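Local atomic coordinates of transglutaminase-like domain-containing protein (Streptococcus suis, PDB entry 4XZ7), a protein that probably cross-links proteins as a transglutaminase and, in Streptococcus suis, acts as a homodimeric virulence factor with antiphagocytic properties. Residues T270-F275 with L280-V285; K304-I309 with N360-A365. All coordinates share one frame; numbering follows the deposited sequence.

Contact 1 (T270-F275 with L280-V285); sequences TAARAF and LPAYVV
Ala-272 and Phe-275, one helical turn apart on helix 264-277, face Leu-280, Ala-282 and Val-284 where the chain turns back into strand 282-288. This is the helix-on-sheet core of the transglutaminase-like, papain-related fold, and the helix and strand segments run nearly antiparallel, at 167°, with their axes only 7.0 Å apart. The small methyls of Ala-272 and Ala-282, where the two segments come near each other, are consistent with so close an approach. The methyl of Ala-282 fits the hollow between the two helix residues, with its CB 3.7 Å from Phe-275 CB and 4.1 Å from Ala-272 CB. Ala-272 in turn puts its methyl between Ala-282 and Val-284, touching Val-284 CG2 at 3.9 Å. With CG anti to its own carbonyl carbon (chi1 -68°), Phe-275 offers CB to the returning chain while its ring leads off toward Val-217 and Val-221 of helix 213-227; Ala-282 CB lies at the ring's edge, near its plane. Phe-275 CB also rests 4.0 Å from Leu-280 CB at the mouth of the turn. Tyr-283 turns away from the helix, and its OH hydrogen-bonds to Glu-362 OE2. Ala-140 of the second subunit packs on Ala-272. The turn is closed by Leu-280 N donating to Phe-275 O at 2.6 Å, the donor tilted 25° out of the carbonyl plane.

Contact 2 (K304-I309 with N360-A365); sequences KKWHTI and NYESWA
Trp-306, near the start of strand 305-309, meets helix 359-365 almost single-handedly, laying one face of its indole along the side chain of Glu-362. Its CG is anti to the carbonyl carbon (chi1 -79°), and the ring spans the 10.1 Å between the axes of the two segments. Over the five-membered ring lies Glu-362 CB, 3.5 Å from the centroid in a CH-pi contact, and Glu-362 CG sits 3.4 Å above the plane over the middle of the indole. The extended glutamate then runs back toward the strand, so that OE1 comes to 3.4 Å from Trp-306 CG, with the carboxylate 26° from parallel to the ring. At the indole nitrogen, NE1 makes a weak, bent hydrogen bond to Glu-362 O, 3.2 Å long with an angle of 122° at the hydrogen. Farther round the rim, Trp-306 CZ2 abuts Ala-365 CB at 4.0 Å, near the ring plane. The strand is the outermost on one side of the five-stranded sheet of the transglutaminase-like domain, and the helix lies across that sheet's face. His-307 therefore turns from the helix, stacking on Tyr-302 and bonding through ND1 to Asp-337. Thr-308 shares Arg-299 with the glutamate: its OG1 bonds to NH1, while Glu-362 OE1 forms a salt bridge with NH2, a pairing that should favour the ionised carboxylate. Glu-362 OE2 is hydrogen-bonded to Tyr-283 OH. Ile-309 points to the other face of the sheet, onto Val-217 and Val-221 of helix 213-227.

Contact 1 closes before contact 2 opens along the chain, yet their centres lie only about 11 Å apart, since strands 282-288 and 305-309 belong to one five-stranded sheet, separated by strand 294-302. Helix 264-277 covers one face of this sheet and helix 359-365 the other, so the sheet lies between the two helices. They meet through Tyr-283, whose OH is 2.6 Å from Glu-362 OE2, a probable hydrogen bond, and whose ring meets Tyr-361 edge-to-face; Pro-281 also packs on Trp-306. Both contacts reach the second subunit, which ties the transglutaminase-like domain within this N-terminal part of a longer protein to the homodimer interface.

Contact 1 (T270-F275 with L280-V285)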
# COMPACT_ATOMS: atom_id res chain seq x y z
N THR B 270 23.34 3.72 -5.55
CA THR B 270 24.15 2.56 -5.89
C THR B 270 25.59 2.98 -6.20
O THR B 270 26.54 2.31 -5.80
CB THR B 270 23.56 1.81 -7.09
OG1 THR B 270 22.26 1.33 -6.74
CG2 THR B 270 24.44 0.61 -7.48
N ALA B 271 25.74 4.09 -6.91
CA ALA B 271 27.07 4.58 -7.25
C ALA B 271 27.84 5.01 -6.00
O ALA B 271 29.01 4.71 -5.86
CB ALA B 271 27.00 5.73 -8.25
N ALA B 272 27.17 5.71 -5.08
CA ALA B 272 27.85 6.20 -3.88
C ALA B 272 28.32 5.01 -3.07
O ALA B 272 29.48 4.98 -2.60
CB ALA B 272 26.95 7.10 -3.06
N ARG B 273 27.43 4.02 -2.91
CA ARG B 273 27.80 2.81 -2.17
C ARG B 273 29.01 2.14 -2.83
O ARG B 273 30.00 1.86 -2.15
CB ARG B 273 26.63 1.82 -2.10
CG ARG B 273 26.89 0.62 -1.21
CD ARG B 273 26.83 0.99 0.27
NE ARG B 273 27.00 -0.19 1.12
CZ ARG B 273 27.32 -0.13 2.41
NH1 ARG B 273 27.49 1.05 2.99
NH2 ARG B 273 27.47 -1.24 3.11
N ALA B 274 28.93 1.92 -4.14
CA ALA B 274 30.04 1.32 -4.89
C ALA B 274 31.37 2.08 -4.77
O ALA B 274 32.43 1.47 -4.66
CB ALA B 274 29.66 1.21 -6.34
N PHE B 275 31.32 3.41 -4.80
CA PHE B 275 32.52 4.22 -4.73
C PHE B 275 33.17 4.16 -3.35
O PHE B 275 34.40 4.21 -3.23
CB PHE B 275 32.21 5.68 -5.09
CG PHE B 275 31.83 5.88 -6.53
CD1 PHE B 275 32.30 5.01 -7.51
CD2 PHE B 275 31.02 6.93 -6.91
CE1 PHE B 275 31.97 5.19 -8.85
CE2 PHE B 275 30.67 7.12 -8.25
CZ PHE B 275 31.15 6.25 -9.22
N LEU B 280 36.65 5.36 -2.65
CA LEU B 280 36.42 6.70 -3.17
C LEU B 280 35.29 7.38 -2.39
O LEU B 280 34.11 7.20 -2.72
CB LEU B 280 36.08 6.63 -4.66
CG LEU B 280 37.16 6.58 -5.74
CD1 LEU B 280 38.55 6.44 -5.15
CD2 LEU B 280 36.86 5.45 -6.74
N PRO B 281 35.64 8.14 -1.33
CA PRO B 281 34.64 8.80 -0.47
C PRO B 281 33.50 9.42 -1.26
O PRO B 281 33.75 10.28 -2.12
CB PRO B 281 35.46 9.88 0.24
CG PRO B 281 36.83 9.21 0.39
CD PRO B 281 37.02 8.42 -0.89
N ALA B 282 32.27 8.98 -0.99
CA ALA B 282 31.12 9.40 -1.78
C ALA B 282 29.85 9.58 -0.94
O ALA B 282 29.66 8.94 0.09
CB ALA B 282 30.87 8.41 -2.91
N TYR B 283 28.98 10.48 -1.39
CA TYR B 283 27.65 10.56 -0.80
C TYR B 283 26.69 11.06 -1.86
O TYR B 283 27.11 11.51 -2.94
CB TYR B 283 27.63 11.46 0.47
CG TYR B 283 27.85 12.96 0.28
CD1 TYR B 283 26.84 13.88 0.57
CD2 TYR B 283 29.08 13.47 -0.17
CE1 TYR B 283 27.03 15.25 0.43
CE2 TYR B 283 29.27 14.85 -0.32
CZ TYR B 283 28.23 15.73 -0.03
OH TYR B 283 28.39 17.09 -0.18
N VAL B 284 25.40 10.97 -1.56
CA VAL B 284 24.36 11.36 -2.51
C VAL B 284 23.92 12.80 -2.29
O VAL B 284 23.63 13.21 -1.16
CB VAL B 284 23.14 10.41 -2.40
CG1 VAL B 284 22.05 10.84 -3.34
CG2 VAL B 284 23.54 8.99 -2.68
N VAL B 285 23.82 13.56 -3.36
CA VAL B 285 23.32 14.92 -3.26
C VAL B 285 22.15 15.18 -4.20
O VAL B 285 21.94 14.44 -5.17
CB VAL B 285 24.43 15.95 -3.58
CG1 VAL B 285 25.50 15.96 -2.47
CG2 VAL B 285 25.04 15.67 -4.94

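Contact 2 (K304-I309 with N360-A365)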
# COMPACT_ATOMS: atom_id res chain seq x y z
N LYS B 304 42.56 14.38 -5.36
CA LYS B 304 42.66 15.56 -4.51
C LYS B 304 41.44 16.46 -4.51
O LYS B 304 41.51 17.58 -3.99
CB LYS B 304 43.87 16.43 -4.91
CG LYS B 304 45.21 15.76 -4.88
CD LYS B 304 46.29 16.80 -5.16
CE LYS B 304 47.67 16.17 -5.27
NZ LYS B 304 48.74 17.19 -5.52
N LYS B 305 40.33 16.02 -5.11
CA LYS B 305 39.16 16.90 -5.18
C LYS B 305 37.83 16.17 -5.04
O LYS B 305 37.71 14.99 -5.34
CB LYS B 305 39.17 17.69 -6.50
CG LYS B 305 39.91 19.03 -6.43
CD LYS B 305 39.81 19.79 -7.75
CE LYS B 305 38.36 20.04 -8.17
NZ LYS B 305 37.67 21.07 -7.33
N TRP B 306 36.84 16.91 -4.56
CA TRP B 306 35.46 16.42 -4.57
C TRP B 306 34.84 16.77 -5.91
O TRP B 306 34.93 17.91 -6.35
CB TRP B 306 34.66 17.03 -3.42
CG TRP B 306 34.92 16.37 -2.11
CD1 TRP B 306 35.79 16.78 -1.14
CD2 TRP B 306 34.31 15.18 -1.63
NE1 TRP B 306 35.76 15.90 -0.07
CE2 TRP B 306 34.85 14.91 -0.35
CE3 TRP B 306 33.35 14.31 -2.16
CZ2 TRP B 306 34.46 13.81 0.40
CZ3 TRP B 306 32.97 13.21 -1.42
CH2 TRP B 306 33.51 12.98 -0.15
N HIS B 307 34.22 15.79 -6.54
CA HIS B 307 33.60 15.95 -7.85
C HIS B 307 32.12 15.61 -7.85
O HIS B 307 31.68 14.70 -7.14
CB HIS B 307 34.30 15.07 -8.89
CG HIS B 307 35.78 15.28 -8.97
ND1 HIS B 307 36.34 16.32 -9.68
CD2 HIS B 307 36.80 14.60 -8.41
CE1 HIS B 307 37.66 16.25 -9.56
NE2 HIS B 307 37.96 15.22 -8.80
N THR B 308 31.35 16.33 -8.67
CA THR B 308 29.98 15.92 -8.95
C THR B 308 29.96 14.96 -10.13
O THR B 308 30.46 15.27 -11.22
CB THR B 308 29.07 17.12 -9.25
OG1 THR B 308 29.33 18.16 -8.29
CG2 THR B 308 27.61 16.71 -9.15
N ILE B 309 29.42 13.77 -9.88
CA ILE B 309 29.25 12.73 -10.88
C ILE B 309 27.76 12.44 -11.11
O ILE B 309 27.07 11.96 -10.19
CB ILE B 309 29.95 11.44 -10.47
CG1 ILE B 309 31.42 11.72 -10.17
CG2 ILE B 309 29.80 10.38 -11.56
CD1 ILE B 309 32.22 12.15 -11.40
N ASN B 360 31.47 20.69 4.94
CA ASN B 360 31.99 20.21 6.21
C ASN B 360 32.04 18.69 6.18
O ASN B 360 33.05 18.08 6.55
CB ASN B 360 31.13 20.71 7.37
CG ASN B 360 31.01 22.22 7.40
OD1 ASN B 360 32.00 22.93 7.24
ND2 ASN B 360 29.79 22.72 7.58
N TYR B 361 30.95 18.10 5.71
CA TYR B 361 30.91 16.66 5.58
C TYR B 361 31.99 16.17 4.62
O TYR B 361 32.61 15.13 4.84
CB TYR B 361 29.54 16.17 5.09
CG TYR B 361 29.61 14.69 4.83
CD1 TYR B 361 29.51 13.78 5.88
CD2 TYR B 361 29.84 14.20 3.56
CE1 TYR B 361 29.62 12.41 5.65
CE2 TYR B 361 29.95 12.85 3.32
CZ TYR B 361 29.84 11.97 4.36
OH TYR B 361 29.95 10.64 4.08
N GLU B 362 32.19 16.89 3.52
CA GLU B 362 33.18 16.47 2.55
C GLU B 362 34.57 16.51 3.17
O GLU B 362 35.32 15.52 3.09
CB GLU B 362 33.10 17.35 1.29
CG GLU B 362 32.03 16.85 0.31
CD GLU B 362 31.71 17.82 -0.83
OE1 GLU B 362 32.57 18.67 -1.21
OE2 GLU B 362 30.59 17.74 -1.36
N SER B 363 34.90 17.60 3.86
CA SER B 363 36.20 17.73 4.53
C SER B 363 36.38 16.61 5.54
O SER B 363 37.46 16.05 5.66
CB SER B 363 36.34 19.09 5.22
OG SER B 363 36.41 20.12 4.25
N TRP B 364 35.29 16.26 6.21
CA TRP B 364 35.28 15.18 7.18
C TRP B 364 35.44 13.80 6.54
O TRP B 364 36.25 12.99 6.98
CB TRP B 364 33.99 15.23 8.00
CG TRP B 364 33.87 14.15 9.00
CD1 TRP B 364 34.41 14.14 10.26
CD2 TRP B 364 33.17 12.91 8.86
NE1 TRP B 364 34.08 12.98 10.91
CE2 TRP B 364 33.32 12.20 10.07
CE3 TRP B 364 32.41 12.34 7.82
CZ2 TRP B 364 32.75 10.94 10.27
CZ3 TRP B 364 31.86 11.09 8.02
CH2 TRP B 364 32.03 10.40 9.24
N ALA B 365 34.65 13.55 5.50
CA ALA B 365 34.59 12.23 4.87
C ALA B 365 35.90 11.85 4.20
O ALA B 365 36.37 10.72 4.33
CB ALA B 365 33.43 12.18 3.87